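Local coordinates for protein D-glycero-alpha-D-manno-heptose 7-phosphate kinase (PDB 4N3O) that phosphorylates D-glycero-alpha-D-manno-heptose 7-phosphate at C-1 with ATP, an early step towards the GDP-heptose used in capsule polysaccharide synthesis, at residues K128-A131 with E132-N135; L138-Y141 with E142-K145; L278-I281 with Y282-A285. All coordinates share one frame; numbering follows the deposited sequence.

Contact 1 (K128-A131 with E132-N135); sequences KAFA and EWLN
Phe130 and Trp133 leave the helix by different first torsions. CG of Phe130 is anti to its carbonyl carbon (chi1 -77°), while CG of Trp133 is anti to the backbone N (chi1 173°). This brings the benzo part of the indole to the phenyl ring, with the two side chains crossing obliquely. Phe130 CD1 lies 4.0 Å from Trp133 CE3, at the edge of the indole and near its plane. Leu134 runs beside Phe130 and points the same way. Its CD1 reaches the edge of the phenyl ring, 4.1 Å from Phe130 CD1. CD2 of Leu134 sits over one face of the indole, offset toward the rim. These residues form the last turns of helix 118-134, in the N-terminal domain of the GHMP kinase fold. The helix packs on strands 6-21 and 42-50 through Ala129 and Trp133, and on helix 82-96 through Phe130 and Leu134. Phe102 meets Phe130 edge-to-face. Leu134 N donates to Phe130 O at 2.8 Å. Asn135 has positive phi and is the first residue to leave helical backbone angles. Arg341 donates hydrogen bonds to Glu132 O and Trp133 O, through NH2 and NH1.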
ATOM      1  N   LYS A 128      -2.674   5.129 -21.513  1.00 39.20           N
ATOM      2  CA  LYS A 128      -1.975   3.831 -21.435  1.00 36.84           C
ATOM      3  C   LYS A 128      -2.889   2.674 -21.779  1.00 36.67           C
ATOM      4  O   LYS A 128      -2.459   1.686 -22.351  1.00 40.78           O
ATOM      5  CB  LYS A 128      -1.400   3.637 -20.037  1.00 36.95           C
ATOM      6  CG  LYS A 128      -0.613   2.362 -19.844  1.00 37.90           C
ATOM      7  CD  LYS A 128       0.659   2.294 -20.675  1.00 39.76           C
ATOM      8  CE  LYS A 128       1.340   0.971 -20.419  1.00 40.95           C
ATOM      9  NZ  LYS A 128       2.568   0.827 -21.220  1.00 47.61           N
ATOM     10  N   ALA A 129      -4.157   2.799 -21.431  1.00 37.09           N
ATOM     11  CA  ALA A 129      -5.118   1.765 -21.748  1.00 38.41           C
ATOM     12  C   ALA A 129      -5.276   1.644 -23.273  1.00 40.79           C
ATOM     13  O   ALA A 129      -5.280   0.547 -23.821  1.00 39.22           O
ATOM     14  CB  ALA A 129      -6.447   2.083 -21.098  1.00 40.30           C
ATOM     15  N   PHE A 130      -5.397   2.784 -23.947  1.00 42.13           N
ATOM     16  CA  PHE A 130      -5.523   2.805 -25.411  1.00 42.30           C
ATOM     17  C   PHE A 130      -4.257   2.303 -26.096  1.00 42.57           C
ATOM     18  O   PHE A 130      -4.324   1.566 -27.068  1.00 44.45           O
ATOM     19  CB  PHE A 130      -5.847   4.226 -25.917  1.00 43.54           C
ATOM     20  CG  PHE A 130      -7.276   4.625 -25.727  1.00 42.96           C
ATOM     21  CD1 PHE A 130      -8.261   4.086 -26.542  1.00 44.58           C
ATOM     22  CD2 PHE A 130      -7.635   5.550 -24.774  1.00 42.78           C
ATOM     23  CE1 PHE A 130      -9.582   4.437 -26.377  1.00 45.72           C
ATOM     24  CE2 PHE A 130      -8.955   5.916 -24.610  1.00 44.10           C
ATOM     25  CZ  PHE A 130      -9.932   5.360 -25.412  1.00 45.75           C
ATOM     26  N   ALA A 131      -3.103   2.720 -25.586  1.00 51.38           N
ATOM     27  CA  ALA A 131      -1.824   2.315 -26.148  1.00 51.16           C
ATOM     28  C   ALA A 131      -1.617   0.793 -26.115  1.00 51.99           C
ATOM     29  O   ALA A 131      -1.163   0.203 -27.093  1.00 54.21           O
ATOM     30  CB  ALA A 131      -0.689   3.020 -25.418  1.00 50.46           C
ATOM     31  N   GLU A 132      -1.964   0.195 -24.981  0.50 50.81           N
ATOM     32  CA  GLU A 132      -1.852  -1.244 -24.755  0.50 52.43           C
ATOM     33  C   GLU A 132      -2.829  -2.020 -25.632  0.50 53.32           C
ATOM     34  O   GLU A 132      -2.495  -3.057 -26.210  0.50 56.19           O
ATOM     35  CB  GLU A 132      -2.195  -1.534 -23.294  0.50 50.97           C
ATOM     36  CG  GLU A 132      -2.116  -2.991 -22.871  0.50 52.63           C
ATOM     37  CD  GLU A 132      -0.695  -3.469 -22.670  0.50 54.02           C
ATOM     38  OE1 GLU A 132       0.201  -2.997 -23.399  0.50 54.55           O
ATOM     39  OE2 GLU A 132      -0.484  -4.320 -21.785  0.50 53.55           O
ATOM     40  N   TRP A 133      -4.044  -1.498 -25.709  1.00 51.48           N
ATOM     41  CA  TRP A 133      -5.109  -2.116 -26.456  1.00 51.68           C
ATOM     42  C   TRP A 133      -4.844  -2.077 -27.967  1.00 53.30           C
ATOM     43  O   TRP A 133      -5.014  -3.077 -28.673  1.00 54.06           O
ATOM     44  CB  TRP A 133      -6.430  -1.414 -26.152  1.00 50.40           C
ATOM     45  CG  TRP A 133      -7.548  -1.896 -27.007  1.00 52.37           C
ATOM     46  CD1 TRP A 133      -7.779  -3.184 -27.390  1.00 54.39           C
ATOM     47  CD2 TRP A 133      -8.638  -1.120 -27.519  1.00 53.32           C
ATOM     48  NE1 TRP A 133      -8.920  -3.251 -28.156  1.00 58.57           N
ATOM     49  CE2 TRP A 133      -9.471  -1.999 -28.246  1.00 55.89           C
ATOM     50  CE3 TRP A 133      -8.987   0.233 -27.449  1.00 52.25           C
ATOM     51  CZ2 TRP A 133     -10.628  -1.571 -28.899  1.00 55.76           C
ATOM     52  CZ3 TRP A 133     -10.139   0.655 -28.093  1.00 53.26           C
ATOM     53  CH2 TRP A 133     -10.947  -0.248 -28.811  1.00 54.52           C
ATOM     54  N   LEU A 134      -4.417  -0.915 -28.447  1.00 51.19           N
ATOM     55  CA  LEU A 134      -4.196  -0.699 -29.867  1.00 52.35           C
ATOM     56  C   LEU A 134      -2.758  -0.925 -30.309  1.00 54.61           C
ATOM     57  O   LEU A 134      -2.448  -0.730 -31.479  1.00 58.81           O
ATOM     58  CB  LEU A 134      -4.634   0.718 -30.210  1.00 51.91           C
ATOM     59  CG  LEU A 134      -6.097   0.999 -29.838  1.00 51.69           C
ATOM     60  CD1 LEU A 134      -6.387   2.488 -29.814  1.00 50.60           C
ATOM     61  CD2 LEU A 134      -7.028   0.266 -30.797  1.00 55.31           C
ATOM     62  N   ASN A 135      -1.884  -1.333 -29.383  1.00 53.86           N
ATOM     63  CA  ASN A 135      -0.473  -1.626 -29.694  1.00 55.72           C
ATOM     64  C   ASN A 135       0.239  -0.416 -30.293  1.00 56.51           C
ATOM     65  O   ASN A 135       1.027  -0.540 -31.222  1.00 60.47           O
ATOM     66  CB  ASN A 135      -0.385  -2.814 -30.660  1.00 58.74           C
ATOM     67  CG  ASN A 135       1.030  -3.398 -30.774  1.00 63.15           C
ATOM     68  OD1 ASN A 135       1.853  -3.276 -29.857  1.00 61.87           O
ATOM     69  ND2 ASN A 135       1.304  -4.070 -31.897  1.00 66.23           N
TER

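Contact 2 (L138-Y141 with E142-K145); sequences LGEY and EIAK
Tyr141 carries its ring across the bent chain of Lys145, one helical turn on. The lysine methylenes run slantwise past the phenol end. Lys145 CG lies 3.5 Å from Tyr141 CZ, and Lys145 CD and CE come close to the phenol oxygen. The lysine chain bends at chi2, chi3 and chi4, which lays its methylenes against the outer end of the ring. On the buried side, Ile143 CG1 packs 3.9 Å from Leu138 CB. Ile143 also touches Ile127 and Lys128 of helix 118-134, and Ala144 meets Tyr165 and Thr168 of helix 162-169. Glu142 turns back toward the start of the helix. With CG anti to its carbonyl carbon (chi1 -68°) and the chain extended beyond, OE1 accepts a bond from Gly139 N at 2.9 Å. The N-H points well at the oxygen (166°) but comes from above the carboxylate plane, 57° out of it. The backbone bonds begin with Ile143 N to Gly139 O at 3.1 Å, followed by Ala144 N to Glu140 O at 3.0 Å. Gly139 is the N-cap of helix 140-153 and has no side chain to return the bond, so Glu142 OE1, taking the N-cap N-H, supplies the N3 half of a capping box.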
ATOM      1  N   LEU A 138       4.289   3.599 -28.295  1.00 65.58           N
ATOM      2  CA  LEU A 138       4.414   4.651 -27.277  1.00 63.13           C
ATOM      3  C   LEU A 138       5.179   4.273 -26.021  1.00 60.70           C
ATOM      4  O   LEU A 138       4.682   3.532 -25.185  1.00 60.98           O
ATOM      5  CB  LEU A 138       3.018   5.115 -26.841  1.00 60.29           C
ATOM      6  CG  LEU A 138       2.169   5.879 -27.861  1.00 58.31           C
ATOM      7  CD1 LEU A 138       0.789   6.178 -27.281  1.00 54.88           C
ATOM      8  CD2 LEU A 138       2.867   7.162 -28.261  1.00 58.50           C
ATOM      9  N   GLY A 139       6.378   4.823 -25.869  1.00 62.02           N
ATOM     10  CA  GLY A 139       7.162   4.572 -24.673  1.00 59.47           C
ATOM     11  C   GLY A 139       6.564   5.355 -23.533  1.00 56.22           C
ATOM     12  O   GLY A 139       5.614   6.110 -23.710  1.00 56.08           O
ATOM     13  N   GLU A 140       7.142   5.213 -22.360  1.00 58.15           N
ATOM     14  CA  GLU A 140       6.622   5.895 -21.196  1.00 58.12           C
ATOM     15  C   GLU A 140       6.751   7.428 -21.318  1.00 55.10           C
ATOM     16  O   GLU A 140       5.814   8.146 -20.991  1.00 53.13           O
ATOM     17  CB  GLU A 140       7.297   5.349 -19.935  1.00 62.77           C
ATOM     18  CG  GLU A 140       7.281   3.811 -19.816  1.00 71.01           C
ATOM     19  CD  GLU A 140       5.896   3.170 -19.631  1.00 73.72           C
ATOM     20  OE1 GLU A 140       5.827   2.098 -18.969  1.00 78.24           O
ATOM     21  OE2 GLU A 140       4.880   3.712 -20.123  1.00 70.55           O
ATOM     22  N   TYR A 141       7.890   7.932 -21.791  1.00 55.87           N
ATOM     23  CA  TYR A 141       8.067   9.389 -21.967  1.00 55.94           C
ATOM     24  C   TYR A 141       7.046   9.982 -22.957  1.00 52.62           C
ATOM     25  O   TYR A 141       6.475  11.045 -22.712  1.00 47.31           O
ATOM     26  CB  TYR A 141       9.489   9.722 -22.417  1.00 62.04           C
ATOM     27  CG  TYR A 141       9.630  11.128 -22.943  1.00 64.88           C
ATOM     28  CD1 TYR A 141       9.643  12.223 -22.082  1.00 64.76           C
ATOM     29  CD2 TYR A 141       9.757  11.363 -24.304  1.00 68.59           C
ATOM     30  CE1 TYR A 141       9.771  13.514 -22.571  1.00 67.12           C
ATOM     31  CE2 TYR A 141       9.887  12.645 -24.802  1.00 71.42           C
ATOM     32  CZ  TYR A 141       9.892  13.718 -23.937  1.00 71.20           C
ATOM     33  OH  TYR A 141      10.026  14.991 -24.457  1.00 76.08           O
ATOM     34  N   GLU A 142       6.819   9.265 -24.055  1.00 53.35           N
ATOM     35  CA  GLU A 142       5.864   9.673 -25.082  1.00 53.61           C
ATOM     36  C   GLU A 142       4.458   9.699 -24.503  1.00 49.20           C
ATOM     37  O   GLU A 142       3.645  10.516 -24.896  1.00 45.78           O
ATOM     38  CB  GLU A 142       5.975   8.751 -26.310  1.00 60.26           C
ATOM     39  CG  GLU A 142       7.306   8.937 -27.052  1.00 69.05           C
ATOM     40  CD  GLU A 142       7.797   7.699 -27.800  1.00 80.43           C
ATOM     41  OE1 GLU A 142       7.019   6.739 -27.995  1.00 85.46           O
ATOM     42  OE2 GLU A 142       8.993   7.687 -28.186  1.00 89.01           O
ATOM     43  N   ILE A 143       4.179   8.835 -23.533  1.00 46.87           N
ATOM     44  CA  ILE A 143       2.859   8.856 -22.905  1.00 44.68           C
ATOM     45  C   ILE A 143       2.729  10.056 -21.976  1.00 43.99           C
ATOM     46  O   ILE A 143       1.680  10.696 -21.925  1.00 44.45           O
ATOM     47  CB  ILE A 143       2.544   7.537 -22.180  1.00 43.94           C
ATOM     48  CG1 ILE A 143       2.222   6.461 -23.216  1.00 46.43           C
ATOM     49  CG2 ILE A 143       1.377   7.708 -21.219  1.00 40.43           C
ATOM     50  CD1 ILE A 143       2.010   5.077 -22.615  1.00 49.05           C
ATOM     51  N   ALA A 144       3.796  10.382 -21.263  1.00 45.28           N
ATOM     52  CA  ALA A 144       3.772  11.549 -20.383  1.00 46.48           C
ATOM     53  C   ALA A 144       3.640  12.835 -21.207  1.00 49.30           C
ATOM     54  O   ALA A 144       2.917  13.745 -20.788  1.00 48.91           O
ATOM     55  CB  ALA A 144       5.017  11.601 -19.516  1.00 48.79           C
ATOM     56  N   LYS A 145       4.325  12.922 -22.364  1.00 50.88           N
ATOM     57  CA  LYS A 145       4.186  14.124 -23.193  1.00 55.12           C
ATOM     58  C   LYS A 145       2.756  14.275 -23.652  1.00 53.18           C
ATOM     59  O   LYS A 145       2.120  15.314 -23.450  1.00 53.22           O
ATOM     60  CB  LYS A 145       5.095  14.144 -24.436  1.00 63.48           C
ATOM     61  CG  LYS A 145       6.504  14.659 -24.182  1.00 70.61           C
ATOM     62  CD  LYS A 145       7.082  15.444 -25.371  1.00 79.91           C
ATOM     63  CE  LYS A 145       7.428  14.620 -26.612  1.00 86.39           C
ATOM     64  NZ  LYS A 145       6.261  14.074 -27.355  1.00 88.94           N
TER

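Contact 3 (L278-I281 with Y282-A285); sequences LERI and YKLA
Leu278 accepts the first bond across to the next turn: Tyr282 N donates to Leu278 O at 2.8 Å. Glu279 O takes Lys283 N at 3.0 Å. The carboxylate of Glu279 and the amine of Lys283 do not pair, since OE2 and NZ are 5.8 Å apart. Both segments belong to helix 276-287 in the C-terminal domain of this GHMP kinase, which packs on Met304 of strand 303-308 through Ile281 and Tyr282, and on Leu320 and Leu316 of helix 313-320 through Leu284 and Ala285. Arg280 O accepts Leu284 N at 2.9 Å, and Lys283 CB approaches the same oxygen to 3.3 Å. The Arg280 side chain passes near Lys283 and Leu284 with only loose contacts. Its guanidinium is held by salt bridges to Glu277 and Glu323. Ile281 O receives Ala285 N at 2.9 Å. CB of Ala285 lies 3.5 Å from Ile281 O. Tyr282 has CG anti to the backbone N (chi1 180°), and this torsion directs the ring outward from the helix.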
ATOM      1  N   LEU A 278      -7.569  23.988  10.676  1.00 71.18           N
ATOM      2  CA  LEU A 278      -6.323  23.351  10.242  1.00 66.89           C
ATOM      3  C   LEU A 278      -5.261  23.603  11.297  1.00 64.62           C
ATOM      4  O   LEU A 278      -4.532  22.691  11.678  1.00 66.52           O
ATOM      5  CB  LEU A 278      -5.831  23.892   8.890  1.00 68.12           C
ATOM      6  CG  LEU A 278      -6.542  23.450   7.603  1.00 66.94           C
ATOM      7  CD1 LEU A 278      -5.993  24.218   6.409  1.00 67.95           C
ATOM      8  CD2 LEU A 278      -6.398  21.958   7.367  1.00 64.49           C
ATOM      9  N   GLU A 279      -5.185  24.845  11.768  1.00 66.98           N
ATOM     10  CA  GLU A 279      -4.225  25.231  12.804  1.00 70.41           C
ATOM     11  C   GLU A 279      -4.439  24.391  14.076  1.00 67.39           C
ATOM     12  O   GLU A 279      -3.471  24.017  14.753  1.00 60.91           O
ATOM     13  CB  GLU A 279      -4.352  26.730  13.103  1.00 80.98           C
ATOM     14  CG  GLU A 279      -3.350  27.298  14.107  1.00 91.04           C
ATOM     15  CD  GLU A 279      -3.516  28.808  14.319  1.00104.87           C
ATOM     16  OE1 GLU A 279      -4.441  29.413  13.726  1.00110.38           O
ATOM     17  OE2 GLU A 279      -2.720  29.399  15.083  1.00114.56           O
ATOM     18  N   ARG A 280      -5.701  24.077  14.377  1.00 62.56           N
ATOM     19  CA  ARG A 280      -6.019  23.282  15.542  1.00 61.15           C
ATOM     20  C   ARG A 280      -5.550  21.840  15.296  1.00 58.22           C
ATOM     21  O   ARG A 280      -5.018  21.203  16.186  1.00 52.52           O
ATOM     22  CB  ARG A 280      -7.521  23.288  15.838  1.00 66.13           C
ATOM     23  CG  ARG A 280      -7.824  23.118  17.329  1.00 71.04           C
ATOM     24  CD  ARG A 280      -9.252  22.700  17.667  1.00 72.10           C
ATOM     25  NE  ARG A 280      -9.437  21.237  17.726  1.00 75.85           N
ATOM     26  CZ  ARG A 280      -9.989  20.478  16.777  1.00 70.97           C
ATOM     27  NH1 ARG A 280     -10.449  21.008  15.660  1.00 73.86           N
ATOM     28  NH2 ARG A 280     -10.103  19.174  16.962  1.00 67.87           N
ATOM     29  N   ILE A 281      -5.742  21.339  14.073  1.00 56.69           N
ATOM     30  CA  ILE A 281      -5.340  19.977  13.726  1.00 53.09           C
ATOM     31  C   ILE A 281      -3.824  19.846  13.776  1.00 52.58           C
ATOM     32  O   ILE A 281      -3.313  18.872  14.323  1.00 54.79           O
ATOM     33  CB  ILE A 281      -5.908  19.538  12.357  1.00 54.22           C
ATOM     34  CG1 ILE A 281      -7.440  19.431  12.424  1.00 57.18           C
ATOM     35  CG2 ILE A 281      -5.333  18.194  11.925  1.00 49.28           C
ATOM     36  CD1 ILE A 281      -7.953  18.357  13.376  1.00 59.41           C
ATOM     37  N   TYR A 282      -3.110  20.834  13.232  1.00 50.99           N
ATOM     38  CA  TYR A 282      -1.646  20.862  13.283  1.00 50.89           C
ATOM     39  C   TYR A 282      -1.194  20.788  14.745  1.00 54.33           C
ATOM     40  O   TYR A 282      -0.371  19.951  15.108  1.00 56.94           O
ATOM     41  CB  TYR A 282      -1.118  22.141  12.641  1.00 54.79           C
ATOM     42  CG  TYR A 282       0.396  22.268  12.646  1.00 58.21           C
ATOM     43  CD1 TYR A 282       1.175  21.697  11.631  1.00 54.06           C
ATOM     44  CD2 TYR A 282       1.049  22.979  13.656  1.00 61.08           C
ATOM     45  CE1 TYR A 282       2.561  21.815  11.639  1.00 56.47           C
ATOM     46  CE2 TYR A 282       2.432  23.103  13.673  1.00 62.79           C
ATOM     47  CZ  TYR A 282       3.184  22.524  12.666  1.00 62.63           C
ATOM     48  OH  TYR A 282       4.557  22.656  12.698  1.00 65.00           O
ATOM     49  N   LYS A 283      -1.754  21.661  15.575  1.00 57.54           N
ATOM     50  CA  LYS A 283      -1.484  21.686  17.012  1.00 60.81           C
ATOM     51  C   LYS A 283      -1.671  20.301  17.631  1.00 55.01           C
ATOM     52  O   LYS A 283      -0.812  19.802  18.355  1.00 51.13           O
ATOM     53  CB  LYS A 283      -2.472  22.640  17.678  1.00 70.15           C
ATOM     54  CG  LYS A 283      -2.449  22.667  19.200  1.00 81.11           C
ATOM     55  CD  LYS A 283      -3.747  23.253  19.773  1.00 92.84           C
ATOM     56  CE  LYS A 283      -4.115  24.637  19.226  1.00 95.81           C
ATOM     57  NZ  LYS A 283      -3.089  25.678  19.500  1.00 99.73           N
ATOM     58  N   LEU A 284      -2.816  19.699  17.353  1.00 52.41           N
ATOM     59  CA  LEU A 284      -3.147  18.384  17.883  1.00 53.23           C
ATOM     60  C   LEU A 284      -2.129  17.324  17.461  1.00 49.65           C
ATOM     61  O   LEU A 284      -1.816  16.419  18.223  1.00 54.00           O
ATOM     62  CB  LEU A 284      -4.562  17.998  17.439  1.00 56.65           C
ATOM     63  CG  LEU A 284      -5.065  16.553  17.590  1.00 58.23           C
ATOM     64  CD1 LEU A 284      -6.542  16.482  17.258  1.00 61.02           C
ATOM     65  CD2 LEU A 284      -4.321  15.596  16.685  1.00 56.93           C
ATOM     66  N   ALA A 285      -1.593  17.465  16.258  1.00 46.13           N
ATOM     67  CA  ALA A 285      -0.654  16.505  15.724  1.00 43.87           C
ATOM     68  C   ALA A 285       0.711  16.657  16.379  1.00 44.38           C
ATOM     69  O   ALA A 285       1.364  15.665  16.701  1.00 42.95           O
ATOM     70  CB  ALA A 285      -0.561  16.647  14.201  1.00 43.42           C
TER

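Overall arrangement
Contacts 1 and 2 lie in consecutive helices of the N-terminal domain, with centres about 12 Å apart. They touch directly: Lys128 CD is 3.7 Å from Ile143 CD1, and Ala131 CB is 4.0 Å from Leu138 CD1. Contact 2 is nearer to the catalytic machinery. The side chain of Ala144 is about 9 Å from that of Asp163, the proton acceptor by similarity, and about 10 Å from that of Glu151, a magnesium ligand by similarity. Contact 1 lies away from the annotated sites, as does contact 3. Contact 3 belongs to the C-terminal domain, on the opposite side of the chain's centre, with its centre about 45 Å from that of contact 1 and 41 Å from that of contact 2.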